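Local coordinates for protein Exo-1,3/1,4-beta-glucanase (Pseudoalteromonas sp., PDB 3UT0) that probably hydrolyses beta-linked glucose from the ends of beta-1,3/1,4-glucans, as a calcium-binding glycoside hydrolase of family 3, at residues L700-P705 against Q777-A782; L719-D724 against L790-A795. All coordinates share one frame; numbering follows the deposited sequence.

Contact 1: L700-P705 against Q777-A782; sequences LSYLEP and QPITDA
S701 and D781 face each other as an antiparallel non-hydrogen-bonded pair, their CA atoms 4.3 Å apart, just before 700-705 turns a corner at L703 and E704. On one flank A782 N donates a weak bond to L700 O; on the other Y702 N reaches T780 O at 3.2 Å, arriving from above the carbonyl plane. T780 and D781 together oppose C737 on the next strand, a classic beta bulge. Within the pair, S701 OG donates to D781 OD1 over 2.8 Å and meets the carboxylate from above its plane, 54° out of it. The other oxygen of D781, OD2, forms a salt bridge with R784, and S701 OG also bonds S699. With an alanine at the aspartate position, R784 would probably lose this charge partner and the S701 hydroxyl its acceptor across the pair. The Y702 ring, swung beside its own backbone N with CG anti to the carbonyl carbon (chi1 -64°), brings CE2 obliquely to I779 CG2 at 3.6 Å and to A782 CB at 3.7 Å. Beyond the corner, P705 CA makes a CH...O contact with I779 O at 3.3 Å. One weak and one ordinary backbone bond across the bulged pairing are thus joined by a carboxylate with a partner at each oxygen and by the packing of the Y702 ring, polar and apolar grips acting on the same short join.

Contact 2: L719-D724 against L790-A795; sequences LKMRID and LSLAIA
An antiparallel strand pair of the galactose-binding-like beta-sandwich joins 719-724 to 790-795, with K720 and R722 forming hydrogen-bonded pairs with A795 and A793. The K720 N to A795 O bond is short, 2.7 Å, and runs nearly along the C=O axis, whereas both bonds between R722 and A793 lie in the carbonyl planes; D724 N to S791 O carries the pairing past I723. M721, I723, L792 and I794 share one face. There M721, its CG anti to the backbone N (chi1 171°), brings SD within 4.2 Å of L792 CD2, while I723 CG2 lies 4.3 Å from L790 CD1. I785 of strand 779-787 packs on M721, L790 and I794, placing this face against the other sheet. The opposite face carries K720, R722, A793 and A795. R722 bends at chi3 (76°), NE making a weak 2.9 Å bond within a salt bridge to D724 OD1, and NH2 comes 3.9 Å from A793 CB. A water donates to both D724 OD2 and L792 O, linking the strands, and K720 NZ pairs with D796. The first face is thus apolar, whereas the second combines charged groups with alanines and W760, and the salt bridge probably offsets the R722 charge in this buried setting.

In the fold
Both contacts lie within the galactose-binding-like domain near the end of the chain, their centres 21 Å apart and their nearest atoms about 6 Å apart without touching. Contact 1 pairs strands 696-702 and 779-787 in a six-stranded antiparallel sheet; contact 2 pairs strands 716-723 and 790-800 in the facing mixed sheet. Along the chain the order is 700-705, 719-724, 777-782, 790-795, so the segments alternate, and strands 779-787 and 790-800 are consecutive. Side chains of strand 779-787 also reach the interior face of contact 2. The interleaved order ties chain regions some 70 residues apart into both layers of one sandwich, away from the known calcium-binding residues.

Contact 1: L700-P705 against Q777-A782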
loop_
_atom_site.group_PDB
_atom_site.type_symbol
_atom_site.label_atom_id
_atom_site.label_comp_id
_atom_site.label_asym_id
_atom_site.label_seq_id
_atom_site.Cartn_x
_atom_site.Cartn_y
_atom_site.Cartn_z
ATOM N N LEU A 700 -28.229 13.511 7.647
ATOM C CA LEU A 700 -28.579 12.137 7.352
ATOM C C LEU A 700 -30.101 12.080 7.480
ATOM O O LEU A 700 -30.644 12.284 8.563
ATOM C CB LEU A 700 -27.888 11.205 8.340
ATOM C CG LEU A 700 -28.186 9.714 8.221
ATOM C CD1 LEU A 700 -27.981 9.280 6.810
ATOM C CD2 LEU A 700 -27.316 8.900 9.179
ATOM N N SER A 701 -30.776 11.850 6.357
ATOM C CA SER A 701 -32.216 12.056 6.256
ATOM C C SER A 701 -32.998 10.833 5.803
ATOM O O SER A 701 -32.498 9.992 5.065
ATOM C CB SER A 701 -32.499 13.196 5.283
ATOM O OG SER A 701 -31.761 14.349 5.626
ATOM N N TYR A 702 -34.249 10.762 6.239
ATOM C CA TYR A 702 -35.179 9.764 5.741
ATOM C C TYR A 702 -35.692 10.232 4.371
ATOM O O TYR A 702 -35.944 11.419 4.172
ATOM C CB TYR A 702 -36.337 9.566 6.746
ATOM C CG TYR A 702 -35.913 9.007 8.096
ATOM C CD1 TYR A 702 -35.873 7.637 8.318
ATOM C CD2 TYR A 702 -35.545 9.847 9.140
ATOM C CE1 TYR A 702 -35.482 7.115 9.536
ATOM C CE2 TYR A 702 -35.148 9.329 10.370
ATOM C CZ TYR A 702 -35.126 7.962 10.560
ATOM O OH TYR A 702 -34.741 7.433 11.770
ATOM N N LEU A 703 -35.828 9.309 3.424
ATOM C CA LEU A 703 -36.409 9.642 2.125
ATOM C C LEU A 703 -37.882 10.018 2.288
ATOM O O LEU A 703 -38.384 10.928 1.632
ATOM C CB LEU A 703 -36.264 8.474 1.143
ATOM C CG LEU A 703 -35.015 8.421 0.246
ATOM C CD1 LEU A 703 -34.758 9.778 -0.399
ATOM C CD2 LEU A 703 -33.800 7.949 1.010
ATOM N N GLU A 704 -38.569 9.311 3.176
ATOM C CA GLU A 704 -39.944 9.646 3.544
ATOM C C GLU A 704 -40.038 9.838 5.061
ATOM O O GLU A 704 -39.765 8.901 5.824
ATOM C CB GLU A 704 -40.901 8.542 3.088
ATOM C CG GLU A 704 -40.877 8.288 1.594
ATOM C CD GLU A 704 -41.779 7.146 1.181
ATOM O OE1 GLU A 704 -42.046 6.262 2.023
ATOM O OE2 GLU A 704 -42.225 7.139 0.015
ATOM N N PRO A 705 -40.418 11.053 5.499
ATOM C CA PRO A 705 -40.589 11.421 6.913
ATOM C C PRO A 705 -41.240 10.311 7.725
ATOM O O PRO A 705 -42.304 9.820 7.361
ATOM C CB PRO A 705 -41.503 12.641 6.843
ATOM C CG PRO A 705 -41.139 13.277 5.560
ATOM C CD PRO A 705 -40.795 12.159 4.604
ATOM N N GLN A 777 -43.573 15.578 15.968
ATOM C CA GLN A 777 -43.725 15.460 14.507
ATOM C C GLN A 777 -42.858 14.362 13.881
ATOM O O GLN A 777 -41.851 13.953 14.479
ATOM C CB GLN A 777 -43.430 16.812 13.840
ATOM C CG GLN A 777 -44.385 17.919 14.250
ATOM C CD GLN A 777 -45.837 17.527 14.055
ATOM O OE1 GLN A 777 -46.258 17.197 12.946
ATOM N NE2 GLN A 777 -46.607 17.541 15.141
ATOM N N PRO A 778 -43.259 13.860 12.691
ATOM C CA PRO A 778 -42.478 12.849 11.945
ATOM C C PRO A 778 -41.096 13.363 11.559
ATOM O O PRO A 778 -40.976 14.515 11.170
ATOM C CB PRO A 778 -43.296 12.630 10.668
ATOM C CG PRO A 778 -44.213 13.815 10.581
ATOM C CD PRO A 778 -44.524 14.183 12.005
ATOM N N ILE A 779 -40.085 12.500 11.650
ATOM C CA ILE A 779 -38.685 12.896 11.535
ATOM C C ILE A 779 -38.215 12.947 10.081
ATOM O O ILE A 779 -38.454 12.027 9.306
ATOM C CB ILE A 779 -37.775 11.962 12.375
ATOM C CG1 ILE A 779 -38.066 12.141 13.857
ATOM C CG2 ILE A 779 -36.306 12.221 12.115
ATOM C CD1 ILE A 779 -37.997 13.586 14.290
ATOM N N THR A 780 -37.556 14.037 9.713
ATOM C CA THR A 780 -37.053 14.155 8.360
ATOM C C THR A 780 -35.516 14.197 8.299
ATOM O O THR A 780 -34.922 13.677 7.364
ATOM C CB THR A 780 -37.714 15.320 7.619
ATOM O OG1 THR A 780 -37.432 15.196 6.225
ATOM C CG2 THR A 780 -37.195 16.643 8.136
ATOM N N ASP A 781 -34.880 14.767 9.317
ATOM C CA ASP A 781 -33.428 14.698 9.432
ATOM C C ASP A 781 -33.006 14.004 10.704
ATOM O O ASP A 781 -33.124 14.567 11.793
ATOM C CB ASP A 781 -32.806 16.088 9.412
ATOM C CG ASP A 781 -32.938 16.766 8.078
ATOM O OD1 ASP A 781 -33.333 16.094 7.104
ATOM O OD2 ASP A 781 -32.632 17.975 8.013
ATOM N N ALA A 782 -32.505 12.782 10.552
ATOM C CA ALA A 782 -32.092 11.969 11.692
ATOM C C ALA A 782 -30.873 12.592 12.366
ATOM O O ALA A 782 -30.711 12.528 13.587
ATOM C CB ALA A 782 -31.783 10.559 11.255
#

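Contact 2: L719-D724 against L790-A795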
loop_
_atom_site.group_PDB
_atom_site.type_symbol
_atom_site.label_atom_id
_atom_site.label_comp_id
_atom_site.label_asym_id
_atom_site.label_seq_id
_atom_site.Cartn_x
_atom_site.Cartn_y
_atom_site.Cartn_z
ATOM N N LEU A 719 -23.254 7.417 17.124
ATOM C CA LEU A 719 -22.421 7.520 15.916
ATOM C C LEU A 719 -20.963 7.623 16.309
ATOM O O LEU A 719 -20.647 7.927 17.453
ATOM C CB LEU A 719 -22.796 8.720 15.046
ATOM C CG LEU A 719 -22.481 10.094 15.643
ATOM C CD1 LEU A 719 -22.285 11.145 14.565
ATOM C CD2 LEU A 719 -23.572 10.560 16.601
ATOM N N LYS A 720 -20.076 7.333 15.371
ATOM C CA LYS A 720 -18.647 7.553 15.589
ATOM C C LYS A 720 -18.242 8.803 14.829
ATOM O O LYS A 720 -18.650 8.995 13.690
ATOM C CB LYS A 720 -17.822 6.346 15.135
ATOM C CG LYS A 720 -18.135 5.065 15.907
ATOM C CD LYS A 720 -17.182 3.957 15.520
ATOM C CE LYS A 720 -17.366 2.691 16.354
ATOM N NZ LYS A 720 -18.725 2.114 16.169
ATOM N N MET A 721 -17.472 9.668 15.471
ATOM C CA MET A 721 -17.117 10.942 14.872
ATOM C C MET A 721 -15.636 11.259 15.093
ATOM O O MET A 721 -15.071 10.979 16.151
ATOM C CB MET A 721 -18.015 12.076 15.403
ATOM C CG MET A 721 -17.575 13.495 14.994
ATOM S SD MET A 721 -18.619 14.811 15.624
ATOM C CE MET A 721 -20.159 14.462 14.787
ATOM N N ARG A 722 -15.000 11.791 14.055
ATOM C CA ARG A 722 -13.642 12.290 14.148
ATOM C C ARG A 722 -13.694 13.747 13.724
ATOM O O ARG A 722 -14.268 14.069 12.693
ATOM C CB ARG A 722 -12.727 11.491 13.211
ATOM C CG ARG A 722 -11.276 11.972 13.150
ATOM C CD ARG A 722 -10.435 11.096 12.219
ATOM N NE ARG A 722 -10.692 11.370 10.810
ATOM C CZ ARG A 722 -10.508 10.492 9.831
ATOM N NH1 ARG A 722 -10.063 9.279 10.105
ATOM N NH2 ARG A 722 -10.762 10.836 8.579
ATOM N N ILE A 723 -13.125 14.635 14.520
ATOM C CA ILE A 723 -13.084 16.042 14.130
ATOM C C ILE A 723 -11.646 16.385 13.774
ATOM O O ILE A 723 -10.784 16.462 14.654
ATOM C CB ILE A 723 -13.611 16.970 15.244
ATOM C CG1 ILE A 723 -15.071 16.638 15.565
ATOM C CG2 ILE A 723 -13.497 18.430 14.844
ATOM C CD1 ILE A 723 -15.704 17.576 16.561
ATOM N N ASP A 724 -11.380 16.569 12.483
ATOM C CA ASP A 724 -10.016 16.796 12.025
ATOM C C ASP A 724 -9.597 18.204 12.395
ATOM O O ASP A 724 -8.508 18.418 12.926
ATOM C CB ASP A 724 -9.904 16.559 10.507
ATOM C CG ASP A 724 -10.391 15.173 10.092
ATOM O OD1 ASP A 724 -9.910 14.172 10.666
ATOM O OD2 ASP A 724 -11.267 15.084 9.202
ATOM N N LEU A 790 -15.442 23.596 9.054
ATOM C CA LEU A 790 -15.387 22.409 9.881
ATOM C C LEU A 790 -14.862 21.260 9.046
ATOM O O LEU A 790 -15.064 21.227 7.831
ATOM C CB LEU A 790 -16.793 22.088 10.415
ATOM C CG LEU A 790 -16.966 20.728 11.097
ATOM C CD1 LEU A 790 -16.131 20.660 12.359
ATOM C CD2 LEU A 790 -18.468 20.409 11.383
ATOM N N SER A 791 -14.172 20.326 9.692
ATOM C CA SER A 791 -13.703 19.143 8.999
ATOM C C SER A 791 -13.785 17.909 9.875
ATOM O O SER A 791 -13.149 17.831 10.924
ATOM C CB SER A 791 -12.275 19.343 8.481
ATOM O OG SER A 791 -12.225 20.502 7.678
ATOM N N LEU A 792 -14.556 16.930 9.428
ATOM C CA LEU A 792 -14.816 15.788 10.273
ATOM C C LEU A 792 -15.217 14.584 9.456
ATOM O O LEU A 792 -15.453 14.681 8.251
ATOM C CB LEU A 792 -15.899 16.136 11.311
ATOM C CG LEU A 792 -17.256 16.655 10.856
ATOM C CD1 LEU A 792 -18.069 15.601 10.102
ATOM C CD2 LEU A 792 -18.006 17.062 12.094
ATOM N N ALA A 793 -15.329 13.453 10.133
ATOM C CA ALA A 793 -15.793 12.243 9.491
ATOM C C ALA A 793 -16.764 11.561 10.421
ATOM O O ALA A 793 -16.609 11.633 11.635
ATOM C CB ALA A 793 -14.629 11.320 9.138
ATOM N N ILE A 794 -17.742 10.885 9.825
ATOM C CA ILE A 794 -18.834 10.233 10.525
ATOM C C ILE A 794 -18.826 8.745 10.158
ATOM O O ILE A 794 -18.506 8.382 9.021
ATOM C CB ILE A 794 -20.170 10.852 10.071
ATOM C CG1 ILE A 794 -20.398 12.206 10.713
ATOM C CG2 ILE A 794 -21.339 9.975 10.395
ATOM C CD1 ILE A 794 -21.586 12.910 10.107
ATOM N N ALA A 795 -19.179 7.885 11.109
ATOM C CA ALA A 795 -19.329 6.469 10.810
ATOM C C ALA A 795 -20.203 5.737 11.816
ATOM O O ALA A 795 -20.218 6.072 12.996
ATOM C CB ALA A 795 -17.992 5.815 10.749
HETATM O O HOH W 1 -12.933 14.955 6.501
#